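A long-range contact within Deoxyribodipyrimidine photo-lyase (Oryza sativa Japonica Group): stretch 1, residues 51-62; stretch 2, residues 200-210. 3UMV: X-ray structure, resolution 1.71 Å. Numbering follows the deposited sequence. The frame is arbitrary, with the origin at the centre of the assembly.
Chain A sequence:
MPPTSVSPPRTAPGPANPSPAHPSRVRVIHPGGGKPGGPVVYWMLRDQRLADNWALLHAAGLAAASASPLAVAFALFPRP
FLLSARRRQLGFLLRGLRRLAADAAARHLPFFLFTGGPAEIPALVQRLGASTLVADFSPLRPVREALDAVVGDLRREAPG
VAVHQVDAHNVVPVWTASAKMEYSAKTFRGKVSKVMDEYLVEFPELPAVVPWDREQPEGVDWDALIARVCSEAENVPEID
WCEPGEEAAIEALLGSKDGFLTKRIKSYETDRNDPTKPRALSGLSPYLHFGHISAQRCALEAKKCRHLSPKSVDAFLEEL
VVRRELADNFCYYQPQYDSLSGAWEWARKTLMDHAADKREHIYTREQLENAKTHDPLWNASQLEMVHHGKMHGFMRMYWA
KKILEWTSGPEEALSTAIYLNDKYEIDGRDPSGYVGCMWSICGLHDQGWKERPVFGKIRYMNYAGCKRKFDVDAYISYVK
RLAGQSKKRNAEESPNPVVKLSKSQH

Stretch 1 51-62: ADNWALLHAAGL
Stretch 2, residues 200-210: LVEFPELPAVV

Stretch 1 enters a helix at Trp 54 that runs through Leu 62; Asn 53 (chi1 t) caps it, OD1 accepting from Leu 56 N at 3.1 Å and, weakly, from Ala 55 N at 2.9 Å. Stretch 2 has no regular secondary structure and is largely extended. The two stretches advance in the same sense, since CA-CA nearest pairs rise together: Asp 52 with Phe 203 (5.8 Å), Leu 57 with Leu 206 (5.7 Å), Ala 60 with Pro 207 (6.0 Å). No hydrogen bond crosses between them, so the 629 Å² of buried surface rests on packing.

After Leu 200 leaves its helix, Val 201 (-130/166, chi1 m) only grazes the indole, its CG2 4.4 Å from Trp 54 CZ2. Glu 202 OE2 accepts from Phe 203 N at 2.9 Å, while Glu 202 O lies at the Trp 54 ring edge, 3.8 Å from Trp 54 CH2.

Phe 203 (-97/135; chi1 -72°, chi2 87°) points toward stretch 1 and is sandwiched. Over one face lies Trp 54 (chi1 -69°, chi2 119°), whose five-membered ring forms an offset stack with centroids 4.4 Å apart and planes at 27°. Over the opposite face, Asp 52 CB sits 3.7 Å from the ring centroid, 10° off the normal, a CH-pi contact. Leu 57 CD1 meets the ring edge, 3.8 Å from Phe 203 CD2.

The remaining side-chain contacts are apolar, carbon against carbon. Pro 204 (-78/171, C-gamma endo) brings CD to 3.6 Å from Trp 54 CZ3. Leu 206 (-57/127; chi1 -119°, between wells, chi2 p) sets CD1 3.4 Å from Leu 57 CD2 (chi1 m, chi2 t). The small methyl Ala 60 CB lies 3.8 Å from both Leu 206 CG and Pro 207 CD (-57/145, C-gamma exo). Val 209 (-132/154, chi1 m) ends the contact, CG1 3.7 Å from Ala 60 O.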

# COMPACT_ATOMS: atom_id res chain seq x y z
N ALA A 51 2.73 3.54 -16.50
CA ALA A 51 4.16 3.76 -16.55
C ALA A 51 4.87 2.95 -15.48
O ALA A 51 4.29 2.63 -14.44
CB ALA A 51 4.49 5.25 -16.40
N ASP A 52 6.13 2.63 -15.73
CA ASP A 52 6.98 2.02 -14.70
C ASP A 52 6.31 0.80 -14.03
O ASP A 52 6.39 0.62 -12.81
CB ASP A 52 7.30 3.05 -13.62
CG ASP A 52 7.99 4.28 -14.17
OD1 ASP A 52 7.78 5.39 -13.63
OD2 ASP A 52 8.76 4.13 -15.15
N ASN A 53 5.69 -0.05 -14.84
CA ASN A 53 4.92 -1.17 -14.32
C ASN A 53 5.46 -2.49 -14.90
O ASN A 53 5.18 -2.81 -16.05
CB ASN A 53 3.44 -0.96 -14.66
CG ASN A 53 2.56 -2.05 -14.10
OD1 ASN A 53 2.98 -3.19 -13.96
ND2 ASN A 53 1.32 -1.71 -13.77
N TRP A 54 6.22 -3.24 -14.11
CA TRP A 54 6.85 -4.45 -14.64
C TRP A 54 5.85 -5.50 -15.09
O TRP A 54 6.17 -6.29 -15.98
CB TRP A 54 7.84 -5.08 -13.65
CG TRP A 54 9.09 -4.28 -13.43
CD1 TRP A 54 9.52 -3.74 -12.25
CD2 TRP A 54 10.07 -3.92 -14.41
NE1 TRP A 54 10.71 -3.08 -12.43
CE2 TRP A 54 11.06 -3.15 -13.75
CE3 TRP A 54 10.20 -4.15 -15.79
CZ2 TRP A 54 12.19 -2.64 -14.42
CZ3 TRP A 54 11.31 -3.63 -16.45
CH2 TRP A 54 12.29 -2.89 -15.76
N ALA A 55 4.67 -5.53 -14.49
CA ALA A 55 3.69 -6.54 -14.85
C ALA A 55 3.15 -6.24 -16.25
O ALA A 55 3.05 -7.13 -17.09
CB ALA A 55 2.57 -6.60 -13.83
N LEU A 56 2.84 -4.97 -16.50
CA LEU A 56 2.38 -4.55 -17.81
C LEU A 56 3.48 -4.75 -18.88
O LEU A 56 3.22 -5.26 -19.97
CB LEU A 56 1.93 -3.09 -17.77
CG LEU A 56 1.51 -2.51 -19.13
CD1 LEU A 56 0.37 -3.33 -19.71
CD2 LEU A 56 1.13 -1.03 -19.00
N LEU A 57 4.71 -4.36 -18.55
CA LEU A 57 5.86 -4.55 -19.45
C LEU A 57 6.04 -6.02 -19.82
O LEU A 57 6.29 -6.35 -20.98
CB LEU A 57 7.14 -4.00 -18.80
CG LEU A 57 7.29 -2.48 -18.80
CD1 LEU A 57 8.39 -2.04 -17.84
CD2 LEU A 57 7.58 -1.99 -20.20
N HIS A 58 5.91 -6.89 -18.83
CA HIS A 58 6.02 -8.33 -19.07
C HIS A 58 4.92 -8.81 -20.02
O HIS A 58 5.18 -9.54 -20.97
CB HIS A 58 5.97 -9.11 -17.76
CG HIS A 58 6.18 -10.58 -17.94
ND1 HIS A 58 5.24 -11.52 -17.56
CD2 HIS A 58 7.21 -11.27 -18.48
CE1 HIS A 58 5.69 -12.73 -17.85
NE2 HIS A 58 6.88 -12.60 -18.41
N ALA A 59 3.68 -8.38 -19.76
CA ALA A 59 2.56 -8.75 -20.63
C ALA A 59 2.83 -8.29 -22.06
O ALA A 59 2.69 -9.06 -22.99
CB ALA A 59 1.24 -8.20 -20.09
N ALA A 60 3.20 -7.02 -22.22
CA ALA A 60 3.48 -6.44 -23.53
C ALA A 60 4.60 -7.20 -24.21
O ALA A 60 4.56 -7.42 -25.41
CB ALA A 60 3.85 -4.96 -23.42
N GLY A 61 5.61 -7.58 -23.44
CA GLY A 61 6.73 -8.33 -24.01
C GLY A 61 6.30 -9.70 -24.50
O GLY A 61 6.82 -10.20 -25.51
N LEU A 62 5.37 -10.33 -23.80
CA LEU A 62 4.86 -11.64 -24.20
C LEU A 62 4.02 -11.48 -25.46
O LEU A 62 4.12 -12.28 -26.40
CB LEU A 62 4.01 -12.27 -23.09
CG LEU A 62 4.72 -12.75 -21.82
CD1 LEU A 62 3.73 -13.36 -20.84
CD2 LEU A 62 5.84 -13.73 -22.14
N LEU A 200 17.56 -1.96 -8.91
CA LEU A 200 17.23 -0.54 -8.99
C LEU A 200 17.75 0.05 -10.30
O LEU A 200 18.78 0.72 -10.34
CB LEU A 200 17.77 0.22 -7.79
CG LEU A 200 17.36 1.69 -7.72
CD1 LEU A 200 15.85 1.85 -7.88
CD2 LEU A 200 17.81 2.29 -6.38
N VAL A 201 17.01 -0.23 -11.37
CA VAL A 201 17.39 0.08 -12.74
C VAL A 201 16.24 0.80 -13.43
O VAL A 201 15.11 0.81 -12.93
CB VAL A 201 17.73 -1.20 -13.52
CG1 VAL A 201 18.80 -1.98 -12.80
CG2 VAL A 201 16.50 -2.07 -13.70
N GLU A 202 16.52 1.42 -14.57
CA GLU A 202 15.49 2.15 -15.28
C GLU A 202 14.48 1.21 -15.91
O GLU A 202 14.75 0.02 -16.11
CB GLU A 202 16.11 3.06 -16.35
CG GLU A 202 16.25 4.54 -15.91
CD GLU A 202 14.91 5.22 -15.63
OE1 GLU A 202 14.91 6.37 -15.12
OE2 GLU A 202 13.85 4.61 -15.92
N PHE A 203 13.32 1.76 -16.24
CA PHE A 203 12.26 1.04 -16.94
C PHE A 203 12.32 1.32 -18.44
O PHE A 203 12.43 2.48 -18.85
CB PHE A 203 10.89 1.54 -16.47
CG PHE A 203 10.52 1.11 -15.07
CD1 PHE A 203 10.89 1.86 -13.97
CD2 PHE A 203 9.75 -0.03 -14.88
CE1 PHE A 203 10.52 1.46 -12.68
CE2 PHE A 203 9.38 -0.44 -13.61
CZ PHE A 203 9.76 0.31 -12.50
N PRO A 204 12.20 0.28 -19.27
CA PRO A 204 12.10 0.53 -20.71
C PRO A 204 10.68 0.98 -21.05
O PRO A 204 9.80 0.91 -20.19
CB PRO A 204 12.38 -0.84 -21.32
CG PRO A 204 11.88 -1.81 -20.30
CD PRO A 204 12.10 -1.16 -18.94
N GLU A 205 10.47 1.43 -22.28
CA GLU A 205 9.13 1.75 -22.76
C GLU A 205 8.42 0.46 -23.15
O GLU A 205 9.07 -0.55 -23.46
CB GLU A 205 9.19 2.69 -23.96
CG GLU A 205 9.70 4.09 -23.66
CD GLU A 205 8.74 4.89 -22.81
OE1 GLU A 205 9.18 5.86 -22.15
OE2 GLU A 205 7.53 4.57 -22.80
N LEU A 206 7.09 0.50 -23.15
CA LEU A 206 6.30 -0.64 -23.61
C LEU A 206 6.65 -1.02 -25.04
O LEU A 206 6.64 -0.17 -25.93
CB LEU A 206 4.80 -0.32 -23.54
CG LEU A 206 3.98 -1.21 -22.61
CD1 LEU A 206 4.47 -1.07 -21.19
CD2 LEU A 206 2.50 -0.87 -22.70
N PRO A 207 6.97 -2.31 -25.25
CA PRO A 207 7.14 -2.85 -26.60
C PRO A 207 5.88 -2.63 -27.42
O PRO A 207 4.78 -2.69 -26.86
CB PRO A 207 7.32 -4.35 -26.35
CG PRO A 207 7.83 -4.45 -24.95
CD PRO A 207 7.17 -3.33 -24.21
N ALA A 208 6.02 -2.37 -28.71
CA ALA A 208 4.85 -2.21 -29.56
C ALA A 208 4.15 -3.56 -29.70
O ALA A 208 4.80 -4.61 -29.72
CB ALA A 208 5.24 -1.66 -30.92
N VAL A 209 2.83 -3.53 -29.80
CA VAL A 209 2.04 -4.74 -29.98
C VAL A 209 1.04 -4.52 -31.12
O VAL A 209 0.65 -3.38 -31.40
CB VAL A 209 1.27 -5.12 -28.70
CG1 VAL A 209 2.24 -5.41 -27.56
CG2 VAL A 209 0.30 -4.02 -28.32
N VAL A 210 0.63 -5.60 -31.77
CA VAL A 210 -0.34 -5.49 -32.85
C VAL A 210 -1.64 -4.89 -32.31
O VAL A 210 -1.95 -5.05 -31.13
CB VAL A 210 -0.62 -6.85 -33.54
CG1 VAL A 210 0.68 -7.47 -34.04
CG2 VAL A 210 -1.33 -7.80 -32.60